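Local coordinates for protein Bug27 (Bordetella pertussis, PDB 2QPQ) that probably binds a small periplasmic solute between two alpha/beta lobes of the Venus-flytrap type, as a Bug-family receptor for solute uptake, at residues F87-K91 with E283-D287; C165-L169 with V182-A187; L169-L173 with F190-L196; W229-L233 with F278-V282. All coordinates share one frame. Numbering follows the deposited sequence.

In the fold
The four contacts form two pairs, on opposite sides of the chain's centre. Contacts 1 and 4, with centres about 10 Å apart, share helix 275-296: contact 4 packs one part of it on strand 227-235, contact 1 sets a surface loop against the next turn, and a probable hydrogen bond, D285 OD2 to W229 NE1 at 2.7 Å, joins them. Contacts 2 and 3, centres about 9 Å apart, follow the seam between helices 165-173 and 184-192 and share L169. Contacts 2 and 4 reach the same branched sheet, their nearest atoms about 6 Å apart. The side chain of C165, in contact 2, is about 4 Å from a bound citric acid (CIT), probably from the crystallisation liquor.

Contact 1 of 4, residues F87-K91 with E283-D287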
loop_
_atom_site.group_PDB
_atom_site.type_symbol
_atom_site.label_atom_id
_atom_site.label_comp_id
_atom_site.label_asym_id
_atom_site.label_seq_id
_atom_site.Cartn_x
_atom_site.Cartn_y
_atom_site.Cartn_z
ATOM N N PHE A 87 -6.001 19.584 2.543
ATOM C CA PHE A 87 -6.856 19.381 1.374
ATOM C C PHE A 87 -8.021 18.499 1.788
ATOM O O PHE A 87 -8.029 17.921 2.879
ATOM C CB PHE A 87 -6.096 18.750 0.199
ATOM C CG PHE A 87 -5.232 17.570 0.602
ATOM C CD1 PHE A 87 -5.809 16.311 0.836
ATOM C CD2 PHE A 87 -3.875 17.723 0.761
ATOM C CE1 PHE A 87 -5.003 15.210 1.210
ATOM C CE2 PHE A 87 -3.076 16.630 1.168
ATOM C CZ PHE A 87 -3.661 15.394 1.399
ATOM N N ASP A 88 -9.008 18.400 0.918
ATOM C CA ASP A 88 -10.139 17.493 1.144
ATOM C C ASP A 88 -9.800 16.231 0.346
ATOM O O ASP A 88 -9.812 16.253 -0.876
ATOM C CB ASP A 88 -11.418 18.112 0.627
ATOM C CG ASP A 88 -12.648 17.237 0.877
ATOM O OD1 ASP A 88 -12.571 15.992 0.962
ATOM O OD2 ASP A 88 -13.744 17.799 0.961
ATOM N N PRO A 89 -9.502 15.125 1.034
ATOM C CA PRO A 89 -8.989 13.934 0.360
ATOM C C PRO A 89 -10.052 13.234 -0.501
ATOM O O PRO A 89 -9.706 12.409 -1.368
ATOM C CB PRO A 89 -8.569 13.018 1.531
ATOM C CG PRO A 89 -9.580 13.382 2.611
ATOM C CD PRO A 89 -9.738 14.890 2.479
ATOM N N LYS A 90 -11.327 13.547 -0.275
ATOM C CA LYS A 90 -12.372 13.085 -1.182
ATOM C C LYS A 90 -12.640 14.094 -2.316
ATOM O O LYS A 90 -12.557 13.733 -3.483
ATOM C CB LYS A 90 -13.642 12.745 -0.416
ATOM C CG LYS A 90 -13.417 11.632 0.599
ATOM C CD LYS A 90 -14.727 11.158 1.140
ATOM C CE LYS A 90 -14.526 10.128 2.221
ATOM N NZ LYS A 90 -15.868 9.845 2.873
ATOM N N LYS A 91 -12.919 15.345 -1.999
ATOM C CA LYS A 91 -13.351 16.263 -3.054
ATOM C C LYS A 91 -12.221 16.743 -3.960
ATOM O O LYS A 91 -12.453 17.024 -5.168
ATOM C CB LYS A 91 -14.037 17.486 -2.461
ATOM C CG LYS A 91 -14.595 18.463 -3.535
ATOM C CD LYS A 91 -15.933 17.954 -4.119
ATOM C CE LYS A 91 -16.436 18.904 -5.185
ATOM N NZ LYS A 91 -17.146 18.140 -6.267
ATOM N N GLU A 283 -12.736 6.267 -1.299
ATOM C CA GLU A 283 -13.651 6.852 -0.284
ATOM C C GLU A 283 -14.043 5.845 0.798
ATOM O O GLU A 283 -14.095 6.163 1.974
ATOM C CB GLU A 283 -14.882 7.463 -0.995
ATOM C CG GLU A 283 -14.465 8.692 -1.804
ATOM C CD GLU A 283 -15.639 9.443 -2.442
ATOM O OE1 GLU A 283 -16.745 9.371 -1.860
ATOM O OE2 GLU A 283 -15.433 10.126 -3.484
ATOM N N THR A 284 -14.309 4.615 0.379
ATOM C CA THR A 284 -14.618 3.528 1.305
ATOM C C THR A 284 -13.453 3.259 2.272
ATOM O O THR A 284 -13.675 3.049 3.454
ATOM C CB THR A 284 -14.936 2.251 0.534
ATOM O OG1 THR A 284 -16.137 2.473 -0.214
ATOM C CG2 THR A 284 -15.115 1.068 1.487
ATOM N N ASP A 285 -12.219 3.294 1.763
ATOM C CA ASP A 285 -11.055 2.991 2.597
ATOM C C ASP A 285 -10.745 4.167 3.517
ATOM O O ASP A 285 -10.304 3.990 4.635
ATOM C CB ASP A 285 -9.852 2.601 1.741
ATOM C CG ASP A 285 -9.861 1.113 1.356
ATOM O OD1 ASP A 285 -10.779 0.368 1.796
ATOM O OD2 ASP A 285 -8.941 0.672 0.643
ATOM N N ILE A 286 -10.992 5.374 3.041
ATOM C CA ILE A 286 -10.845 6.531 3.899
ATOM C C ILE A 286 -11.730 6.329 5.115
ATOM O O ILE A 286 -11.262 6.479 6.256
ATOM C CB ILE A 286 -11.210 7.838 3.164
ATOM C CG1 ILE A 286 -10.063 8.220 2.204
ATOM C CG2 ILE A 286 -11.454 8.979 4.212
ATOM C CD1 ILE A 286 -10.344 9.415 1.306
ATOM N N ASP A 287 -12.993 5.968 4.873
ATOM C CA ASP A 287 -13.972 5.795 5.962
ATOM C C ASP A 287 -13.553 4.670 6.901
ATOM O O ASP A 287 -13.590 4.805 8.102
ATOM C CB ASP A 287 -15.365 5.528 5.369
ATOM C CG ASP A 287 -15.972 6.768 4.679
ATOM O OD1 ASP A 287 -15.476 7.917 4.870
ATOM O OD2 ASP A 287 -16.980 6.580 3.951
HETATM O O HOH W 1 -17.726 8.934 0.720
HETATM O O HOH W 2 -15.691 12.880 -3.766
#
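K90 does most of the work here. Its side chain leaves the loop between helix 74-81 and strand 93-109 and, trans at every bond beyond chi1, stretches along the surface of helix 275-296. NZ reaches OD1 of D287 at 2.8 Å, a hydrogen-bonded salt bridge, while the methylenes lie on the helix: CE is 3.8 Å from CG2 of I286, and CD is 3.8 Å from CG of E283.

I286, the next most covered residue, is buried and points toward the loop; besides K90 it meets P89: P89 CB lies 4.0 Å from I286 CD1. A76 of helix 74-81 also touches I286. E283, one turn before D287, offers its own aliphatic part to the lysine. Its OE2 is engaged by Q279 NE2, and OE1 accepts from water 1, which in turn accepts from K90 NZ at 3.0 Å.

D88 OD1 accepts from the backbone N of K90 (3.0 Å) and of K91 (3.1 Å), which shapes the turn that carries K90. This is an Asx turn within an Asx motif, joined by a surface salt bridge to the long C-terminal helix of an alpha/beta lobe.

Contact 2 of 4, residues C165-L169 with V182-A187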
loop_
_atom_site.group_PDB
_atom_site.type_symbol
_atom_site.label_atom_id
_atom_site.label_comp_id
_atom_site.label_asym_id
_atom_site.label_seq_id
_atom_site.Cartn_x
_atom_site.Cartn_y
_atom_site.Cartn_z
ATOM N N CYS A 165 10.158 -0.628 4.319
ATOM C CA CYS A 165 10.183 -2.069 4.453
ATOM C C CYS A 165 11.598 -2.632 4.517
ATOM O O CYS A 165 11.814 -3.676 5.135
ATOM C CB CYS A 165 9.383 -2.768 3.340
ATOM S SG CYS A 165 7.584 -2.402 3.282
ATOM N N GLY A 166 12.538 -1.950 3.866
ATOM C CA GLY A 166 13.939 -2.387 3.850
ATOM C C GLY A 166 14.544 -2.492 5.238
ATOM O O GLY A 166 15.045 -3.560 5.633
ATOM N N PRO A 167 14.523 -1.383 6.008
ATOM C CA PRO A 167 14.967 -1.499 7.401
ATOM C C PRO A 167 14.180 -2.473 8.308
ATOM O O PRO A 167 14.802 -3.151 9.144
ATOM C CB PRO A 167 14.878 -0.046 7.901
ATOM C CG PRO A 167 15.127 0.759 6.608
ATOM C CD PRO A 167 14.187 0.018 5.684
ATOM N N ALA A 168 12.860 -2.585 8.131
ATOM C CA ALA A 168 12.080 -3.562 8.919
ATOM C C ALA A 168 12.579 -4.965 8.633
ATOM O O ALA A 168 12.875 -5.714 9.548
ATOM C CB ALA A 168 10.591 -3.461 8.622
ATOM N N LEU A 169 12.695 -5.303 7.352
ATOM C CA LEU A 169 13.211 -6.599 6.969
ATOM C C LEU A 169 14.613 -6.903 7.498
ATOM O O LEU A 169 14.864 -8.028 7.936
ATOM C CB LEU A 169 13.170 -6.737 5.452
ATOM C CG LEU A 169 11.784 -7.049 4.855
ATOM C CD1 LEU A 169 11.825 -6.767 3.326
ATOM C CD2 LEU A 169 11.396 -8.469 5.171
ATOM N N VAL A 182 5.204 -6.397 6.549
ATOM C CA VAL A 182 5.773 -5.667 5.436
ATOM C C VAL A 182 4.983 -6.055 4.179
ATOM O O VAL A 182 4.127 -6.939 4.220
ATOM C CB VAL A 182 7.327 -5.908 5.293
ATOM C CG1 VAL A 182 8.069 -5.473 6.587
ATOM C CG2 VAL A 182 7.635 -7.370 4.997
ATOM N N THR A 183 5.262 -5.413 3.061
ATOM C CA THR A 183 4.585 -5.806 1.841
ATOM C C THR A 183 5.101 -7.176 1.428
ATOM O O THR A 183 6.310 -7.474 1.583
ATOM C CB THR A 183 4.876 -4.826 0.701
ATOM O OG1 THR A 183 6.275 -4.833 0.438
ATOM C CG2 THR A 183 4.385 -3.400 1.030
ATOM N N ALA A 184 4.193 -7.996 0.903
ATOM C CA ALA A 184 4.562 -9.260 0.261
ATOM C C ALA A 184 5.713 -9.148 -0.756
ATOM O O ALA A 184 6.633 -9.964 -0.769
ATOM C CB ALA A 184 3.326 -9.921 -0.363
ATOM N N SER A 185 5.682 -8.126 -1.588
ATOM C CA SER A 185 6.710 -7.898 -2.607
ATOM C C SER A 185 8.139 -7.741 -2.039
ATOM O O SER A 185 9.087 -8.333 -2.586
ATOM C CB SER A 185 6.335 -6.669 -3.433
ATOM O OG SER A 185 5.996 -5.621 -2.533
ATOM N N SER A 186 8.288 -6.948 -0.964
ATOM C CA SER A 186 9.575 -6.849 -0.246
ATOM C C SER A 186 10.044 -8.179 0.354
ATOM O O SER A 186 11.239 -8.491 0.314
ATOM C CB SER A 186 9.571 -5.752 0.843
ATOM O OG SER A 186 8.635 -5.986 1.897
ATOM N N ALA A 187 9.105 -8.953 0.886
ATOM C CA ALA A 187 9.434 -10.120 1.720
ATOM C C ALA A 187 9.648 -11.389 0.907
ATOM O O ALA A 187 10.397 -12.290 1.331
ATOM C CB ALA A 187 8.332 -10.361 2.692
#
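Apolar packing makes up most of this interface. V182, the last residue but one of strand 180-183, faces the first turns of helix 165-173 and is touched by three of its residues: A168 CB lies 3.8 Å from V182 CG1, L169 CD2 is 3.9 Å from V182 CG2, and C165 SG is 4.0 Å from V182 CB. L169 also reaches across to the following helix, with CD1 3.5 Å from CB of S186 and CD2 4.4 Å from CB of A187.

Polar groups come close to C165 without bonding across: its CB is 3.6 Å from S186 OG and its SG 3.8 Å from T183 N. The serine instead turns back on its own segment, OG donating to T183 O at 2.8 Å. T183 sits at the N-cap position of helix 184-192, where OG1 and S185 OG share a hydrogen bond of 3.1 Å.

One covalent link completes the set, the disulfide from C165 SG to C136, a residue that itself touches V182. Helix 165-173 is the connection of a beta-alpha-beta crossover from strand 158-161 to strand 180-183, parallel strands with 132-135 between them, as expected in a lobe of the periplasmic binding-protein fold.

Contact 3 of 4, residues L169-L173 with F190-L196; sequences LNDVL and FIKAGKL
L169 to L173 form the last turn of helix 165-173, with L173 N bonded to L169 O at 2.7 Å. Opposite, F190 to K192 are helical, and the chain then turns through a Schellman motif: G194 takes positive phi (68/21), G194 N bonds to I191 O at 3.0 Å, and K195 N to F190 O at 2.8 Å. L196 follows in extended conformation (-130/158). The backbones come nearest at L173 and K195, CA to CA 6.7 Å.

All the leucines here adopt the m,t rotamer. L173 is the most covered residue (85 Å²): its CD1 sits over one face of the F190 ring (chi1 m), a CH-pi contact 4.0 Å from the centroid and 25° off the normal, while its CD2 lies 3.7 Å from both K195 CB and L196 CG. L169 touches F190 and L196, CD1 4.2 Å from F190 CE2 and CD2 3.5 Å from L196 CD1. V172, chi1 p, has CG1 3.8 Å from L196 CD2, and P109 of strand 93-109 touches V172.

The closest atom pairs are all carbon to carbon, so the ends of two neighbouring helices are held together by apolar packing, with the Schellman turn delivering L196 into the seam.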
loop_
_atom_site.group_PDB
_atom_site.type_symbol
_atom_site.label_atom_id
_atom_site.label_comp_id
_atom_site.label_asym_id
_atom_site.label_seq_id
_atom_site.Cartn_x
_atom_site.Cartn_y
_atom_site.Cartn_z
ATOM N N LEU A 169 12.695 -5.303 7.352
ATOM C CA LEU A 169 13.211 -6.599 6.969
ATOM C C LEU A 169 14.613 -6.903 7.498
ATOM O O LEU A 169 14.864 -8.028 7.936
ATOM C CB LEU A 169 13.170 -6.737 5.452
ATOM C CG LEU A 169 11.784 -7.049 4.855
ATOM C CD1 LEU A 169 11.825 -6.767 3.326
ATOM C CD2 LEU A 169 11.396 -8.469 5.171
ATOM N N ASN A 170 15.536 -5.931 7.464
ATOM C CA ASN A 170 16.843 -6.122 8.066
ATOM C C ASN A 170 16.786 -6.552 9.514
ATOM O O ASN A 170 17.547 -7.439 9.936
ATOM C CB ASN A 170 17.716 -4.870 7.926
ATOM C CG ASN A 170 18.181 -4.670 6.528
ATOM O OD1 ASN A 170 18.063 -5.583 5.691
ATOM N ND2 ASN A 170 18.705 -3.491 6.237
ATOM N N ASP A 171 15.899 -5.940 10.289
ATOM C CA ASP A 171 15.827 -6.317 11.719
ATOM C C ASP A 171 15.145 -7.680 11.992
ATOM O O ASP A 171 15.483 -8.377 12.979
ATOM C CB ASP A 171 15.115 -5.259 12.544
ATOM C CG ASP A 171 16.070 -4.289 13.207
ATOM O OD1 ASP A 171 17.254 -4.202 12.823
ATOM O OD2 ASP A 171 15.611 -3.581 14.108
ATOM N N VAL A 172 14.181 -8.056 11.155
ATOM C CA VAL A 172 13.614 -9.391 11.300
ATOM C C VAL A 172 14.596 -10.438 10.751
ATOM O O VAL A 172 14.784 -11.479 11.359
ATOM C CB VAL A 172 12.134 -9.488 10.786
ATOM C CG1 VAL A 172 12.041 -9.214 9.333
ATOM C CG2 VAL A 172 11.515 -10.866 11.110
ATOM N N LEU A 173 15.250 -10.130 9.633
ATOM C CA LEU A 173 16.318 -10.967 9.102
ATOM C C LEU A 173 17.433 -11.264 10.087
ATOM O O LEU A 173 17.961 -12.382 10.076
ATOM C CB LEU A 173 16.899 -10.409 7.804
ATOM C CG LEU A 173 16.050 -10.540 6.537
ATOM C CD1 LEU A 173 16.634 -9.646 5.443
ATOM C CD2 LEU A 173 15.930 -12.011 6.068
ATOM N N PHE A 190 12.964 -13.283 0.407
ATOM C CA PHE A 190 13.545 -13.805 1.647
ATOM C C PHE A 190 12.821 -15.024 2.152
ATOM O O PHE A 190 13.442 -15.940 2.735
ATOM C CB PHE A 190 13.584 -12.697 2.722
ATOM C CG PHE A 190 14.374 -11.513 2.282
ATOM C CD1 PHE A 190 15.769 -11.557 2.293
ATOM C CD2 PHE A 190 13.739 -10.395 1.775
ATOM C CE1 PHE A 190 16.513 -10.483 1.849
ATOM C CE2 PHE A 190 14.483 -9.297 1.332
ATOM C CZ PHE A 190 15.854 -9.350 1.353
ATOM N N ILE A 191 11.516 -15.031 1.913
ATOM C CA ILE A 191 10.666 -16.143 2.297
ATOM C C ILE A 191 11.042 -17.358 1.421
ATOM O O ILE A 191 11.280 -18.436 1.963
ATOM C CB ILE A 191 9.189 -15.813 2.172
ATOM C CG1 ILE A 191 8.798 -14.718 3.172
ATOM C CG2 ILE A 191 8.322 -17.084 2.415
ATOM C CD1 ILE A 191 7.419 -14.156 2.932
ATOM N N LYS A 192 11.175 -17.152 0.111
ATOM C CA LYS A 192 11.625 -18.248 -0.803
ATOM C C LYS A 192 13.000 -18.809 -0.433
ATOM O O LYS A 192 13.228 -20.044 -0.473
ATOM C CB LYS A 192 11.653 -17.761 -2.253
ATOM C CG LYS A 192 10.327 -17.218 -2.788
ATOM C CD LYS A 192 9.288 -18.296 -2.993
ATOM C CE LYS A 192 8.151 -17.835 -3.920
ATOM N NZ LYS A 192 7.125 -18.929 -4.111
ATOM N N ALA A 193 13.919 -17.903 -0.092
ATOM C CA ALA A 193 15.270 -18.231 0.383
ATOM C C ALA A 193 15.294 -18.940 1.743
ATOM O O ALA A 193 16.343 -19.449 2.164
ATOM C CB ALA A 193 16.125 -16.973 0.435
ATOM N N GLY A 194 14.144 -18.984 2.419
ATOM C CA GLY A 194 14.016 -19.546 3.760
ATOM C C GLY A 194 14.717 -18.747 4.854
ATOM O O GLY A 194 15.025 -19.270 5.937
ATOM N N LYS A 195 14.979 -17.471 4.578
ATOM C CA LYS A 195 15.554 -16.603 5.591
ATOM C C LYS A 195 14.464 -16.048 6.512
ATOM O O LYS A 195 14.731 -15.655 7.641
ATOM C CB LYS A 195 16.348 -15.476 4.924
ATOM C CG LYS A 195 17.560 -16.013 4.156
ATOM C CD LYS A 195 18.536 -14.927 3.796
ATOM C CE LYS A 195 19.952 -15.494 3.657
ATOM N NZ LYS A 195 21.029 -14.674 4.387
ATOM N N LEU A 196 13.240 -16.016 6.007
ATOM C CA LEU A 196 12.069 -15.624 6.793
ATOM C C LEU A 196 11.000 -16.676 6.609
ATOM O O LEU A 196 10.947 -17.343 5.578
ATOM C CB LEU A 196 11.464 -14.302 6.284
ATOM C CG LEU A 196 12.388 -13.075 6.404
ATOM C CD1 LEU A 196 11.820 -11.928 5.628
ATOM C CD2 LEU A 196 12.586 -12.661 7.888
#

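Contact 4 of 4, residues W229-L233 with F278-V282; sequences WHGLL and FQKMV
Strand 229-233 is extended, hydrogen-bonded to strands 67-72 and 93-109, and helix 278-282 packs across it: the axes approach to 10.6 Å at a signed crossing angle of -110°. Nearest CA pairs include G231 with F278 (8.3 Å) and W229 with M281 (9.2 Å).

F278, chi1 t and chi2 29°, sends its ring to the strand. Its edge meets the face of W229 (chi1 p, chi2 -105°) in a T-shaped stack, with the ring centroid 5.2 Å from that of the indole's six-membered ring, planes at 82°, and CE1 3.6 Å from W229 CE3. F278 CE2 lies 3.7 Å from G231 CA, where any side chain would clash, and 3.8 Å from CD2 of L233 (m,t). Q279 starts away from the strand; its OE1 accepts from A95 N. M281, chi1 to chi3 m, t and p, brings CE to 3.5 Å from W229 CD1; W229 NE1 is hydrogen-bonded to OD2 of D285, one turn on. V282, chi1 t, puts CG2 4.1 Å from W229 CH2 and 4.3 Å from L233 CD2.

A helix laid over a sheet through interlocked aromatic and aliphatic groups is the layered packing of an alpha/beta lobe in a Venus-flytrap binding protein.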
loop_
_atom_site.group_PDB
_atom_site.type_symbol
_atom_site.label_atom_id
_atom_site.label_comp_id
_atom_site.label_asym_id
_atom_site.label_seq_id
_atom_site.Cartn_x
_atom_site.Cartn_y
_atom_site.Cartn_z
ATOM N N TRP A 229 -3.665 -1.033 -2.378
ATOM C CA TRP A 229 -3.809 -0.650 -3.793
ATOM C C TRP A 229 -2.816 0.430 -4.126
ATOM O O TRP A 229 -2.225 1.073 -3.225
ATOM C CB TRP A 229 -5.250 -0.187 -4.110
ATOM C CG TRP A 229 -5.972 0.678 -3.066
ATOM C CD1 TRP A 229 -6.974 0.259 -2.221
ATOM C CD2 TRP A 229 -5.825 2.098 -2.827
ATOM N NE1 TRP A 229 -7.418 1.313 -1.467
ATOM C CE2 TRP A 229 -6.735 2.444 -1.811
ATOM C CE3 TRP A 229 -4.983 3.096 -3.349
ATOM C CZ2 TRP A 229 -6.871 3.778 -1.300
ATOM C CZ3 TRP A 229 -5.109 4.440 -2.822
ATOM C CH2 TRP A 229 -6.046 4.737 -1.792
ATOM N N HIS A 230 -2.640 0.628 -5.429
ATOM C CA HIS A 230 -1.631 1.517 -5.992
ATOM C C HIS A 230 -2.273 2.061 -7.248
ATOM O O HIS A 230 -2.662 1.294 -8.133
ATOM C CB HIS A 230 -0.355 0.778 -6.398
ATOM C CG HIS A 230 0.289 0.014 -5.284
ATOM N ND1 HIS A 230 -0.151 -1.234 -4.899
ATOM C CD2 HIS A 230 1.344 0.310 -4.484
ATOM C CE1 HIS A 230 0.576 -1.655 -3.874
ATOM N NE2 HIS A 230 1.500 -0.747 -3.616
ATOM N N GLY A 231 -2.394 3.377 -7.338
ATOM C CA GLY A 231 -3.031 3.925 -8.506
ATOM C C GLY A 231 -2.736 5.370 -8.668
ATOM O O GLY A 231 -1.858 5.918 -7.971
ATOM N N LEU A 232 -3.467 5.968 -9.625
ATOM C CA LEU A 232 -3.265 7.329 -10.024
ATOM C C LEU A 232 -4.562 8.090 -9.815
ATOM O O LEU A 232 -5.669 7.596 -10.170
ATOM C CB LEU A 232 -2.829 7.376 -11.522
ATOM C CG LEU A 232 -1.351 6.905 -11.705
ATOM C CD1 LEU A 232 -1.036 6.457 -13.118
ATOM C CD2 LEU A 232 -0.357 7.994 -11.290
ATOM N N LEU A 233 -4.399 9.284 -9.236
ATOM C CA LEU A 233 -5.484 10.273 -9.080
ATOM C C LEU A 233 -5.143 11.531 -9.857
ATOM O O LEU A 233 -3.967 11.736 -10.222
ATOM C CB LEU A 233 -5.692 10.649 -7.597
ATOM C CG LEU A 233 -5.667 9.551 -6.527
ATOM C CD1 LEU A 233 -5.842 10.103 -5.090
ATOM C CD2 LEU A 233 -6.769 8.487 -6.819
ATOM N N PHE A 278 -12.459 2.874 -8.668
ATOM C CA PHE A 278 -11.307 3.219 -7.850
ATOM C C PHE A 278 -11.707 4.370 -6.898
ATOM O O PHE A 278 -11.333 4.370 -5.716
ATOM C CB PHE A 278 -10.055 3.549 -8.735
ATOM C CG PHE A 278 -8.773 3.812 -7.945
ATOM C CD1 PHE A 278 -8.557 3.195 -6.693
ATOM C CD2 PHE A 278 -7.772 4.613 -8.470
ATOM C CE1 PHE A 278 -7.384 3.415 -5.983
ATOM C CE2 PHE A 278 -6.584 4.841 -7.757
ATOM C CZ PHE A 278 -6.404 4.236 -6.501
ATOM N N GLN A 279 -12.449 5.344 -7.412
ATOM C CA GLN A 279 -12.943 6.440 -6.572
ATOM C C GLN A 279 -13.743 5.923 -5.391
ATOM O O GLN A 279 -13.579 6.394 -4.250
ATOM C CB GLN A 279 -13.797 7.458 -7.358
ATOM C CG GLN A 279 -14.232 8.694 -6.510
ATOM C CD GLN A 279 -13.039 9.520 -6.083
ATOM O OE1 GLN A 279 -12.078 9.616 -6.823
ATOM N NE2 GLN A 279 -13.068 10.073 -4.880
ATOM N N LYS A 280 -14.629 4.961 -5.658
ATOM C CA LYS A 280 -15.379 4.354 -4.570
ATOM C C LYS A 280 -14.458 3.669 -3.541
ATOM O O LYS A 280 -14.680 3.798 -2.333
ATOM C CB LYS A 280 -16.421 3.385 -5.128
ATOM C CG LYS A 280 -17.475 2.850 -4.109
ATOM C CD LYS A 280 -18.457 3.922 -3.643
ATOM C CE LYS A 280 -19.517 3.306 -2.689
ATOM N NZ LYS A 280 -20.052 4.332 -1.752
ATOM N N MET A 281 -13.445 2.939 -4.024
ATOM C CA MET A 281 -12.497 2.251 -3.140
ATOM C C MET A 281 -11.764 3.260 -2.264
ATOM O O MET A 281 -11.616 3.035 -1.069
ATOM C CB MET A 281 -11.443 1.489 -3.957
ATOM C CG MET A 281 -11.960 0.579 -5.068
ATOM S SD MET A 281 -10.630 -0.289 -5.941
ATOM C CE MET A 281 -9.542 -0.616 -4.489
ATOM N N VAL A 282 -11.315 4.369 -2.864
ATOM C CA VAL A 282 -10.593 5.426 -2.116
ATOM C C VAL A 282 -11.497 5.929 -0.981
ATOM O O VAL A 282 -11.076 5.999 0.166
ATOM C CB VAL A 282 -10.135 6.624 -3.022
ATOM C CG1 VAL A 282 -9.594 7.834 -2.179
ATOM C CG2 VAL A 282 -9.096 6.186 -4.037
#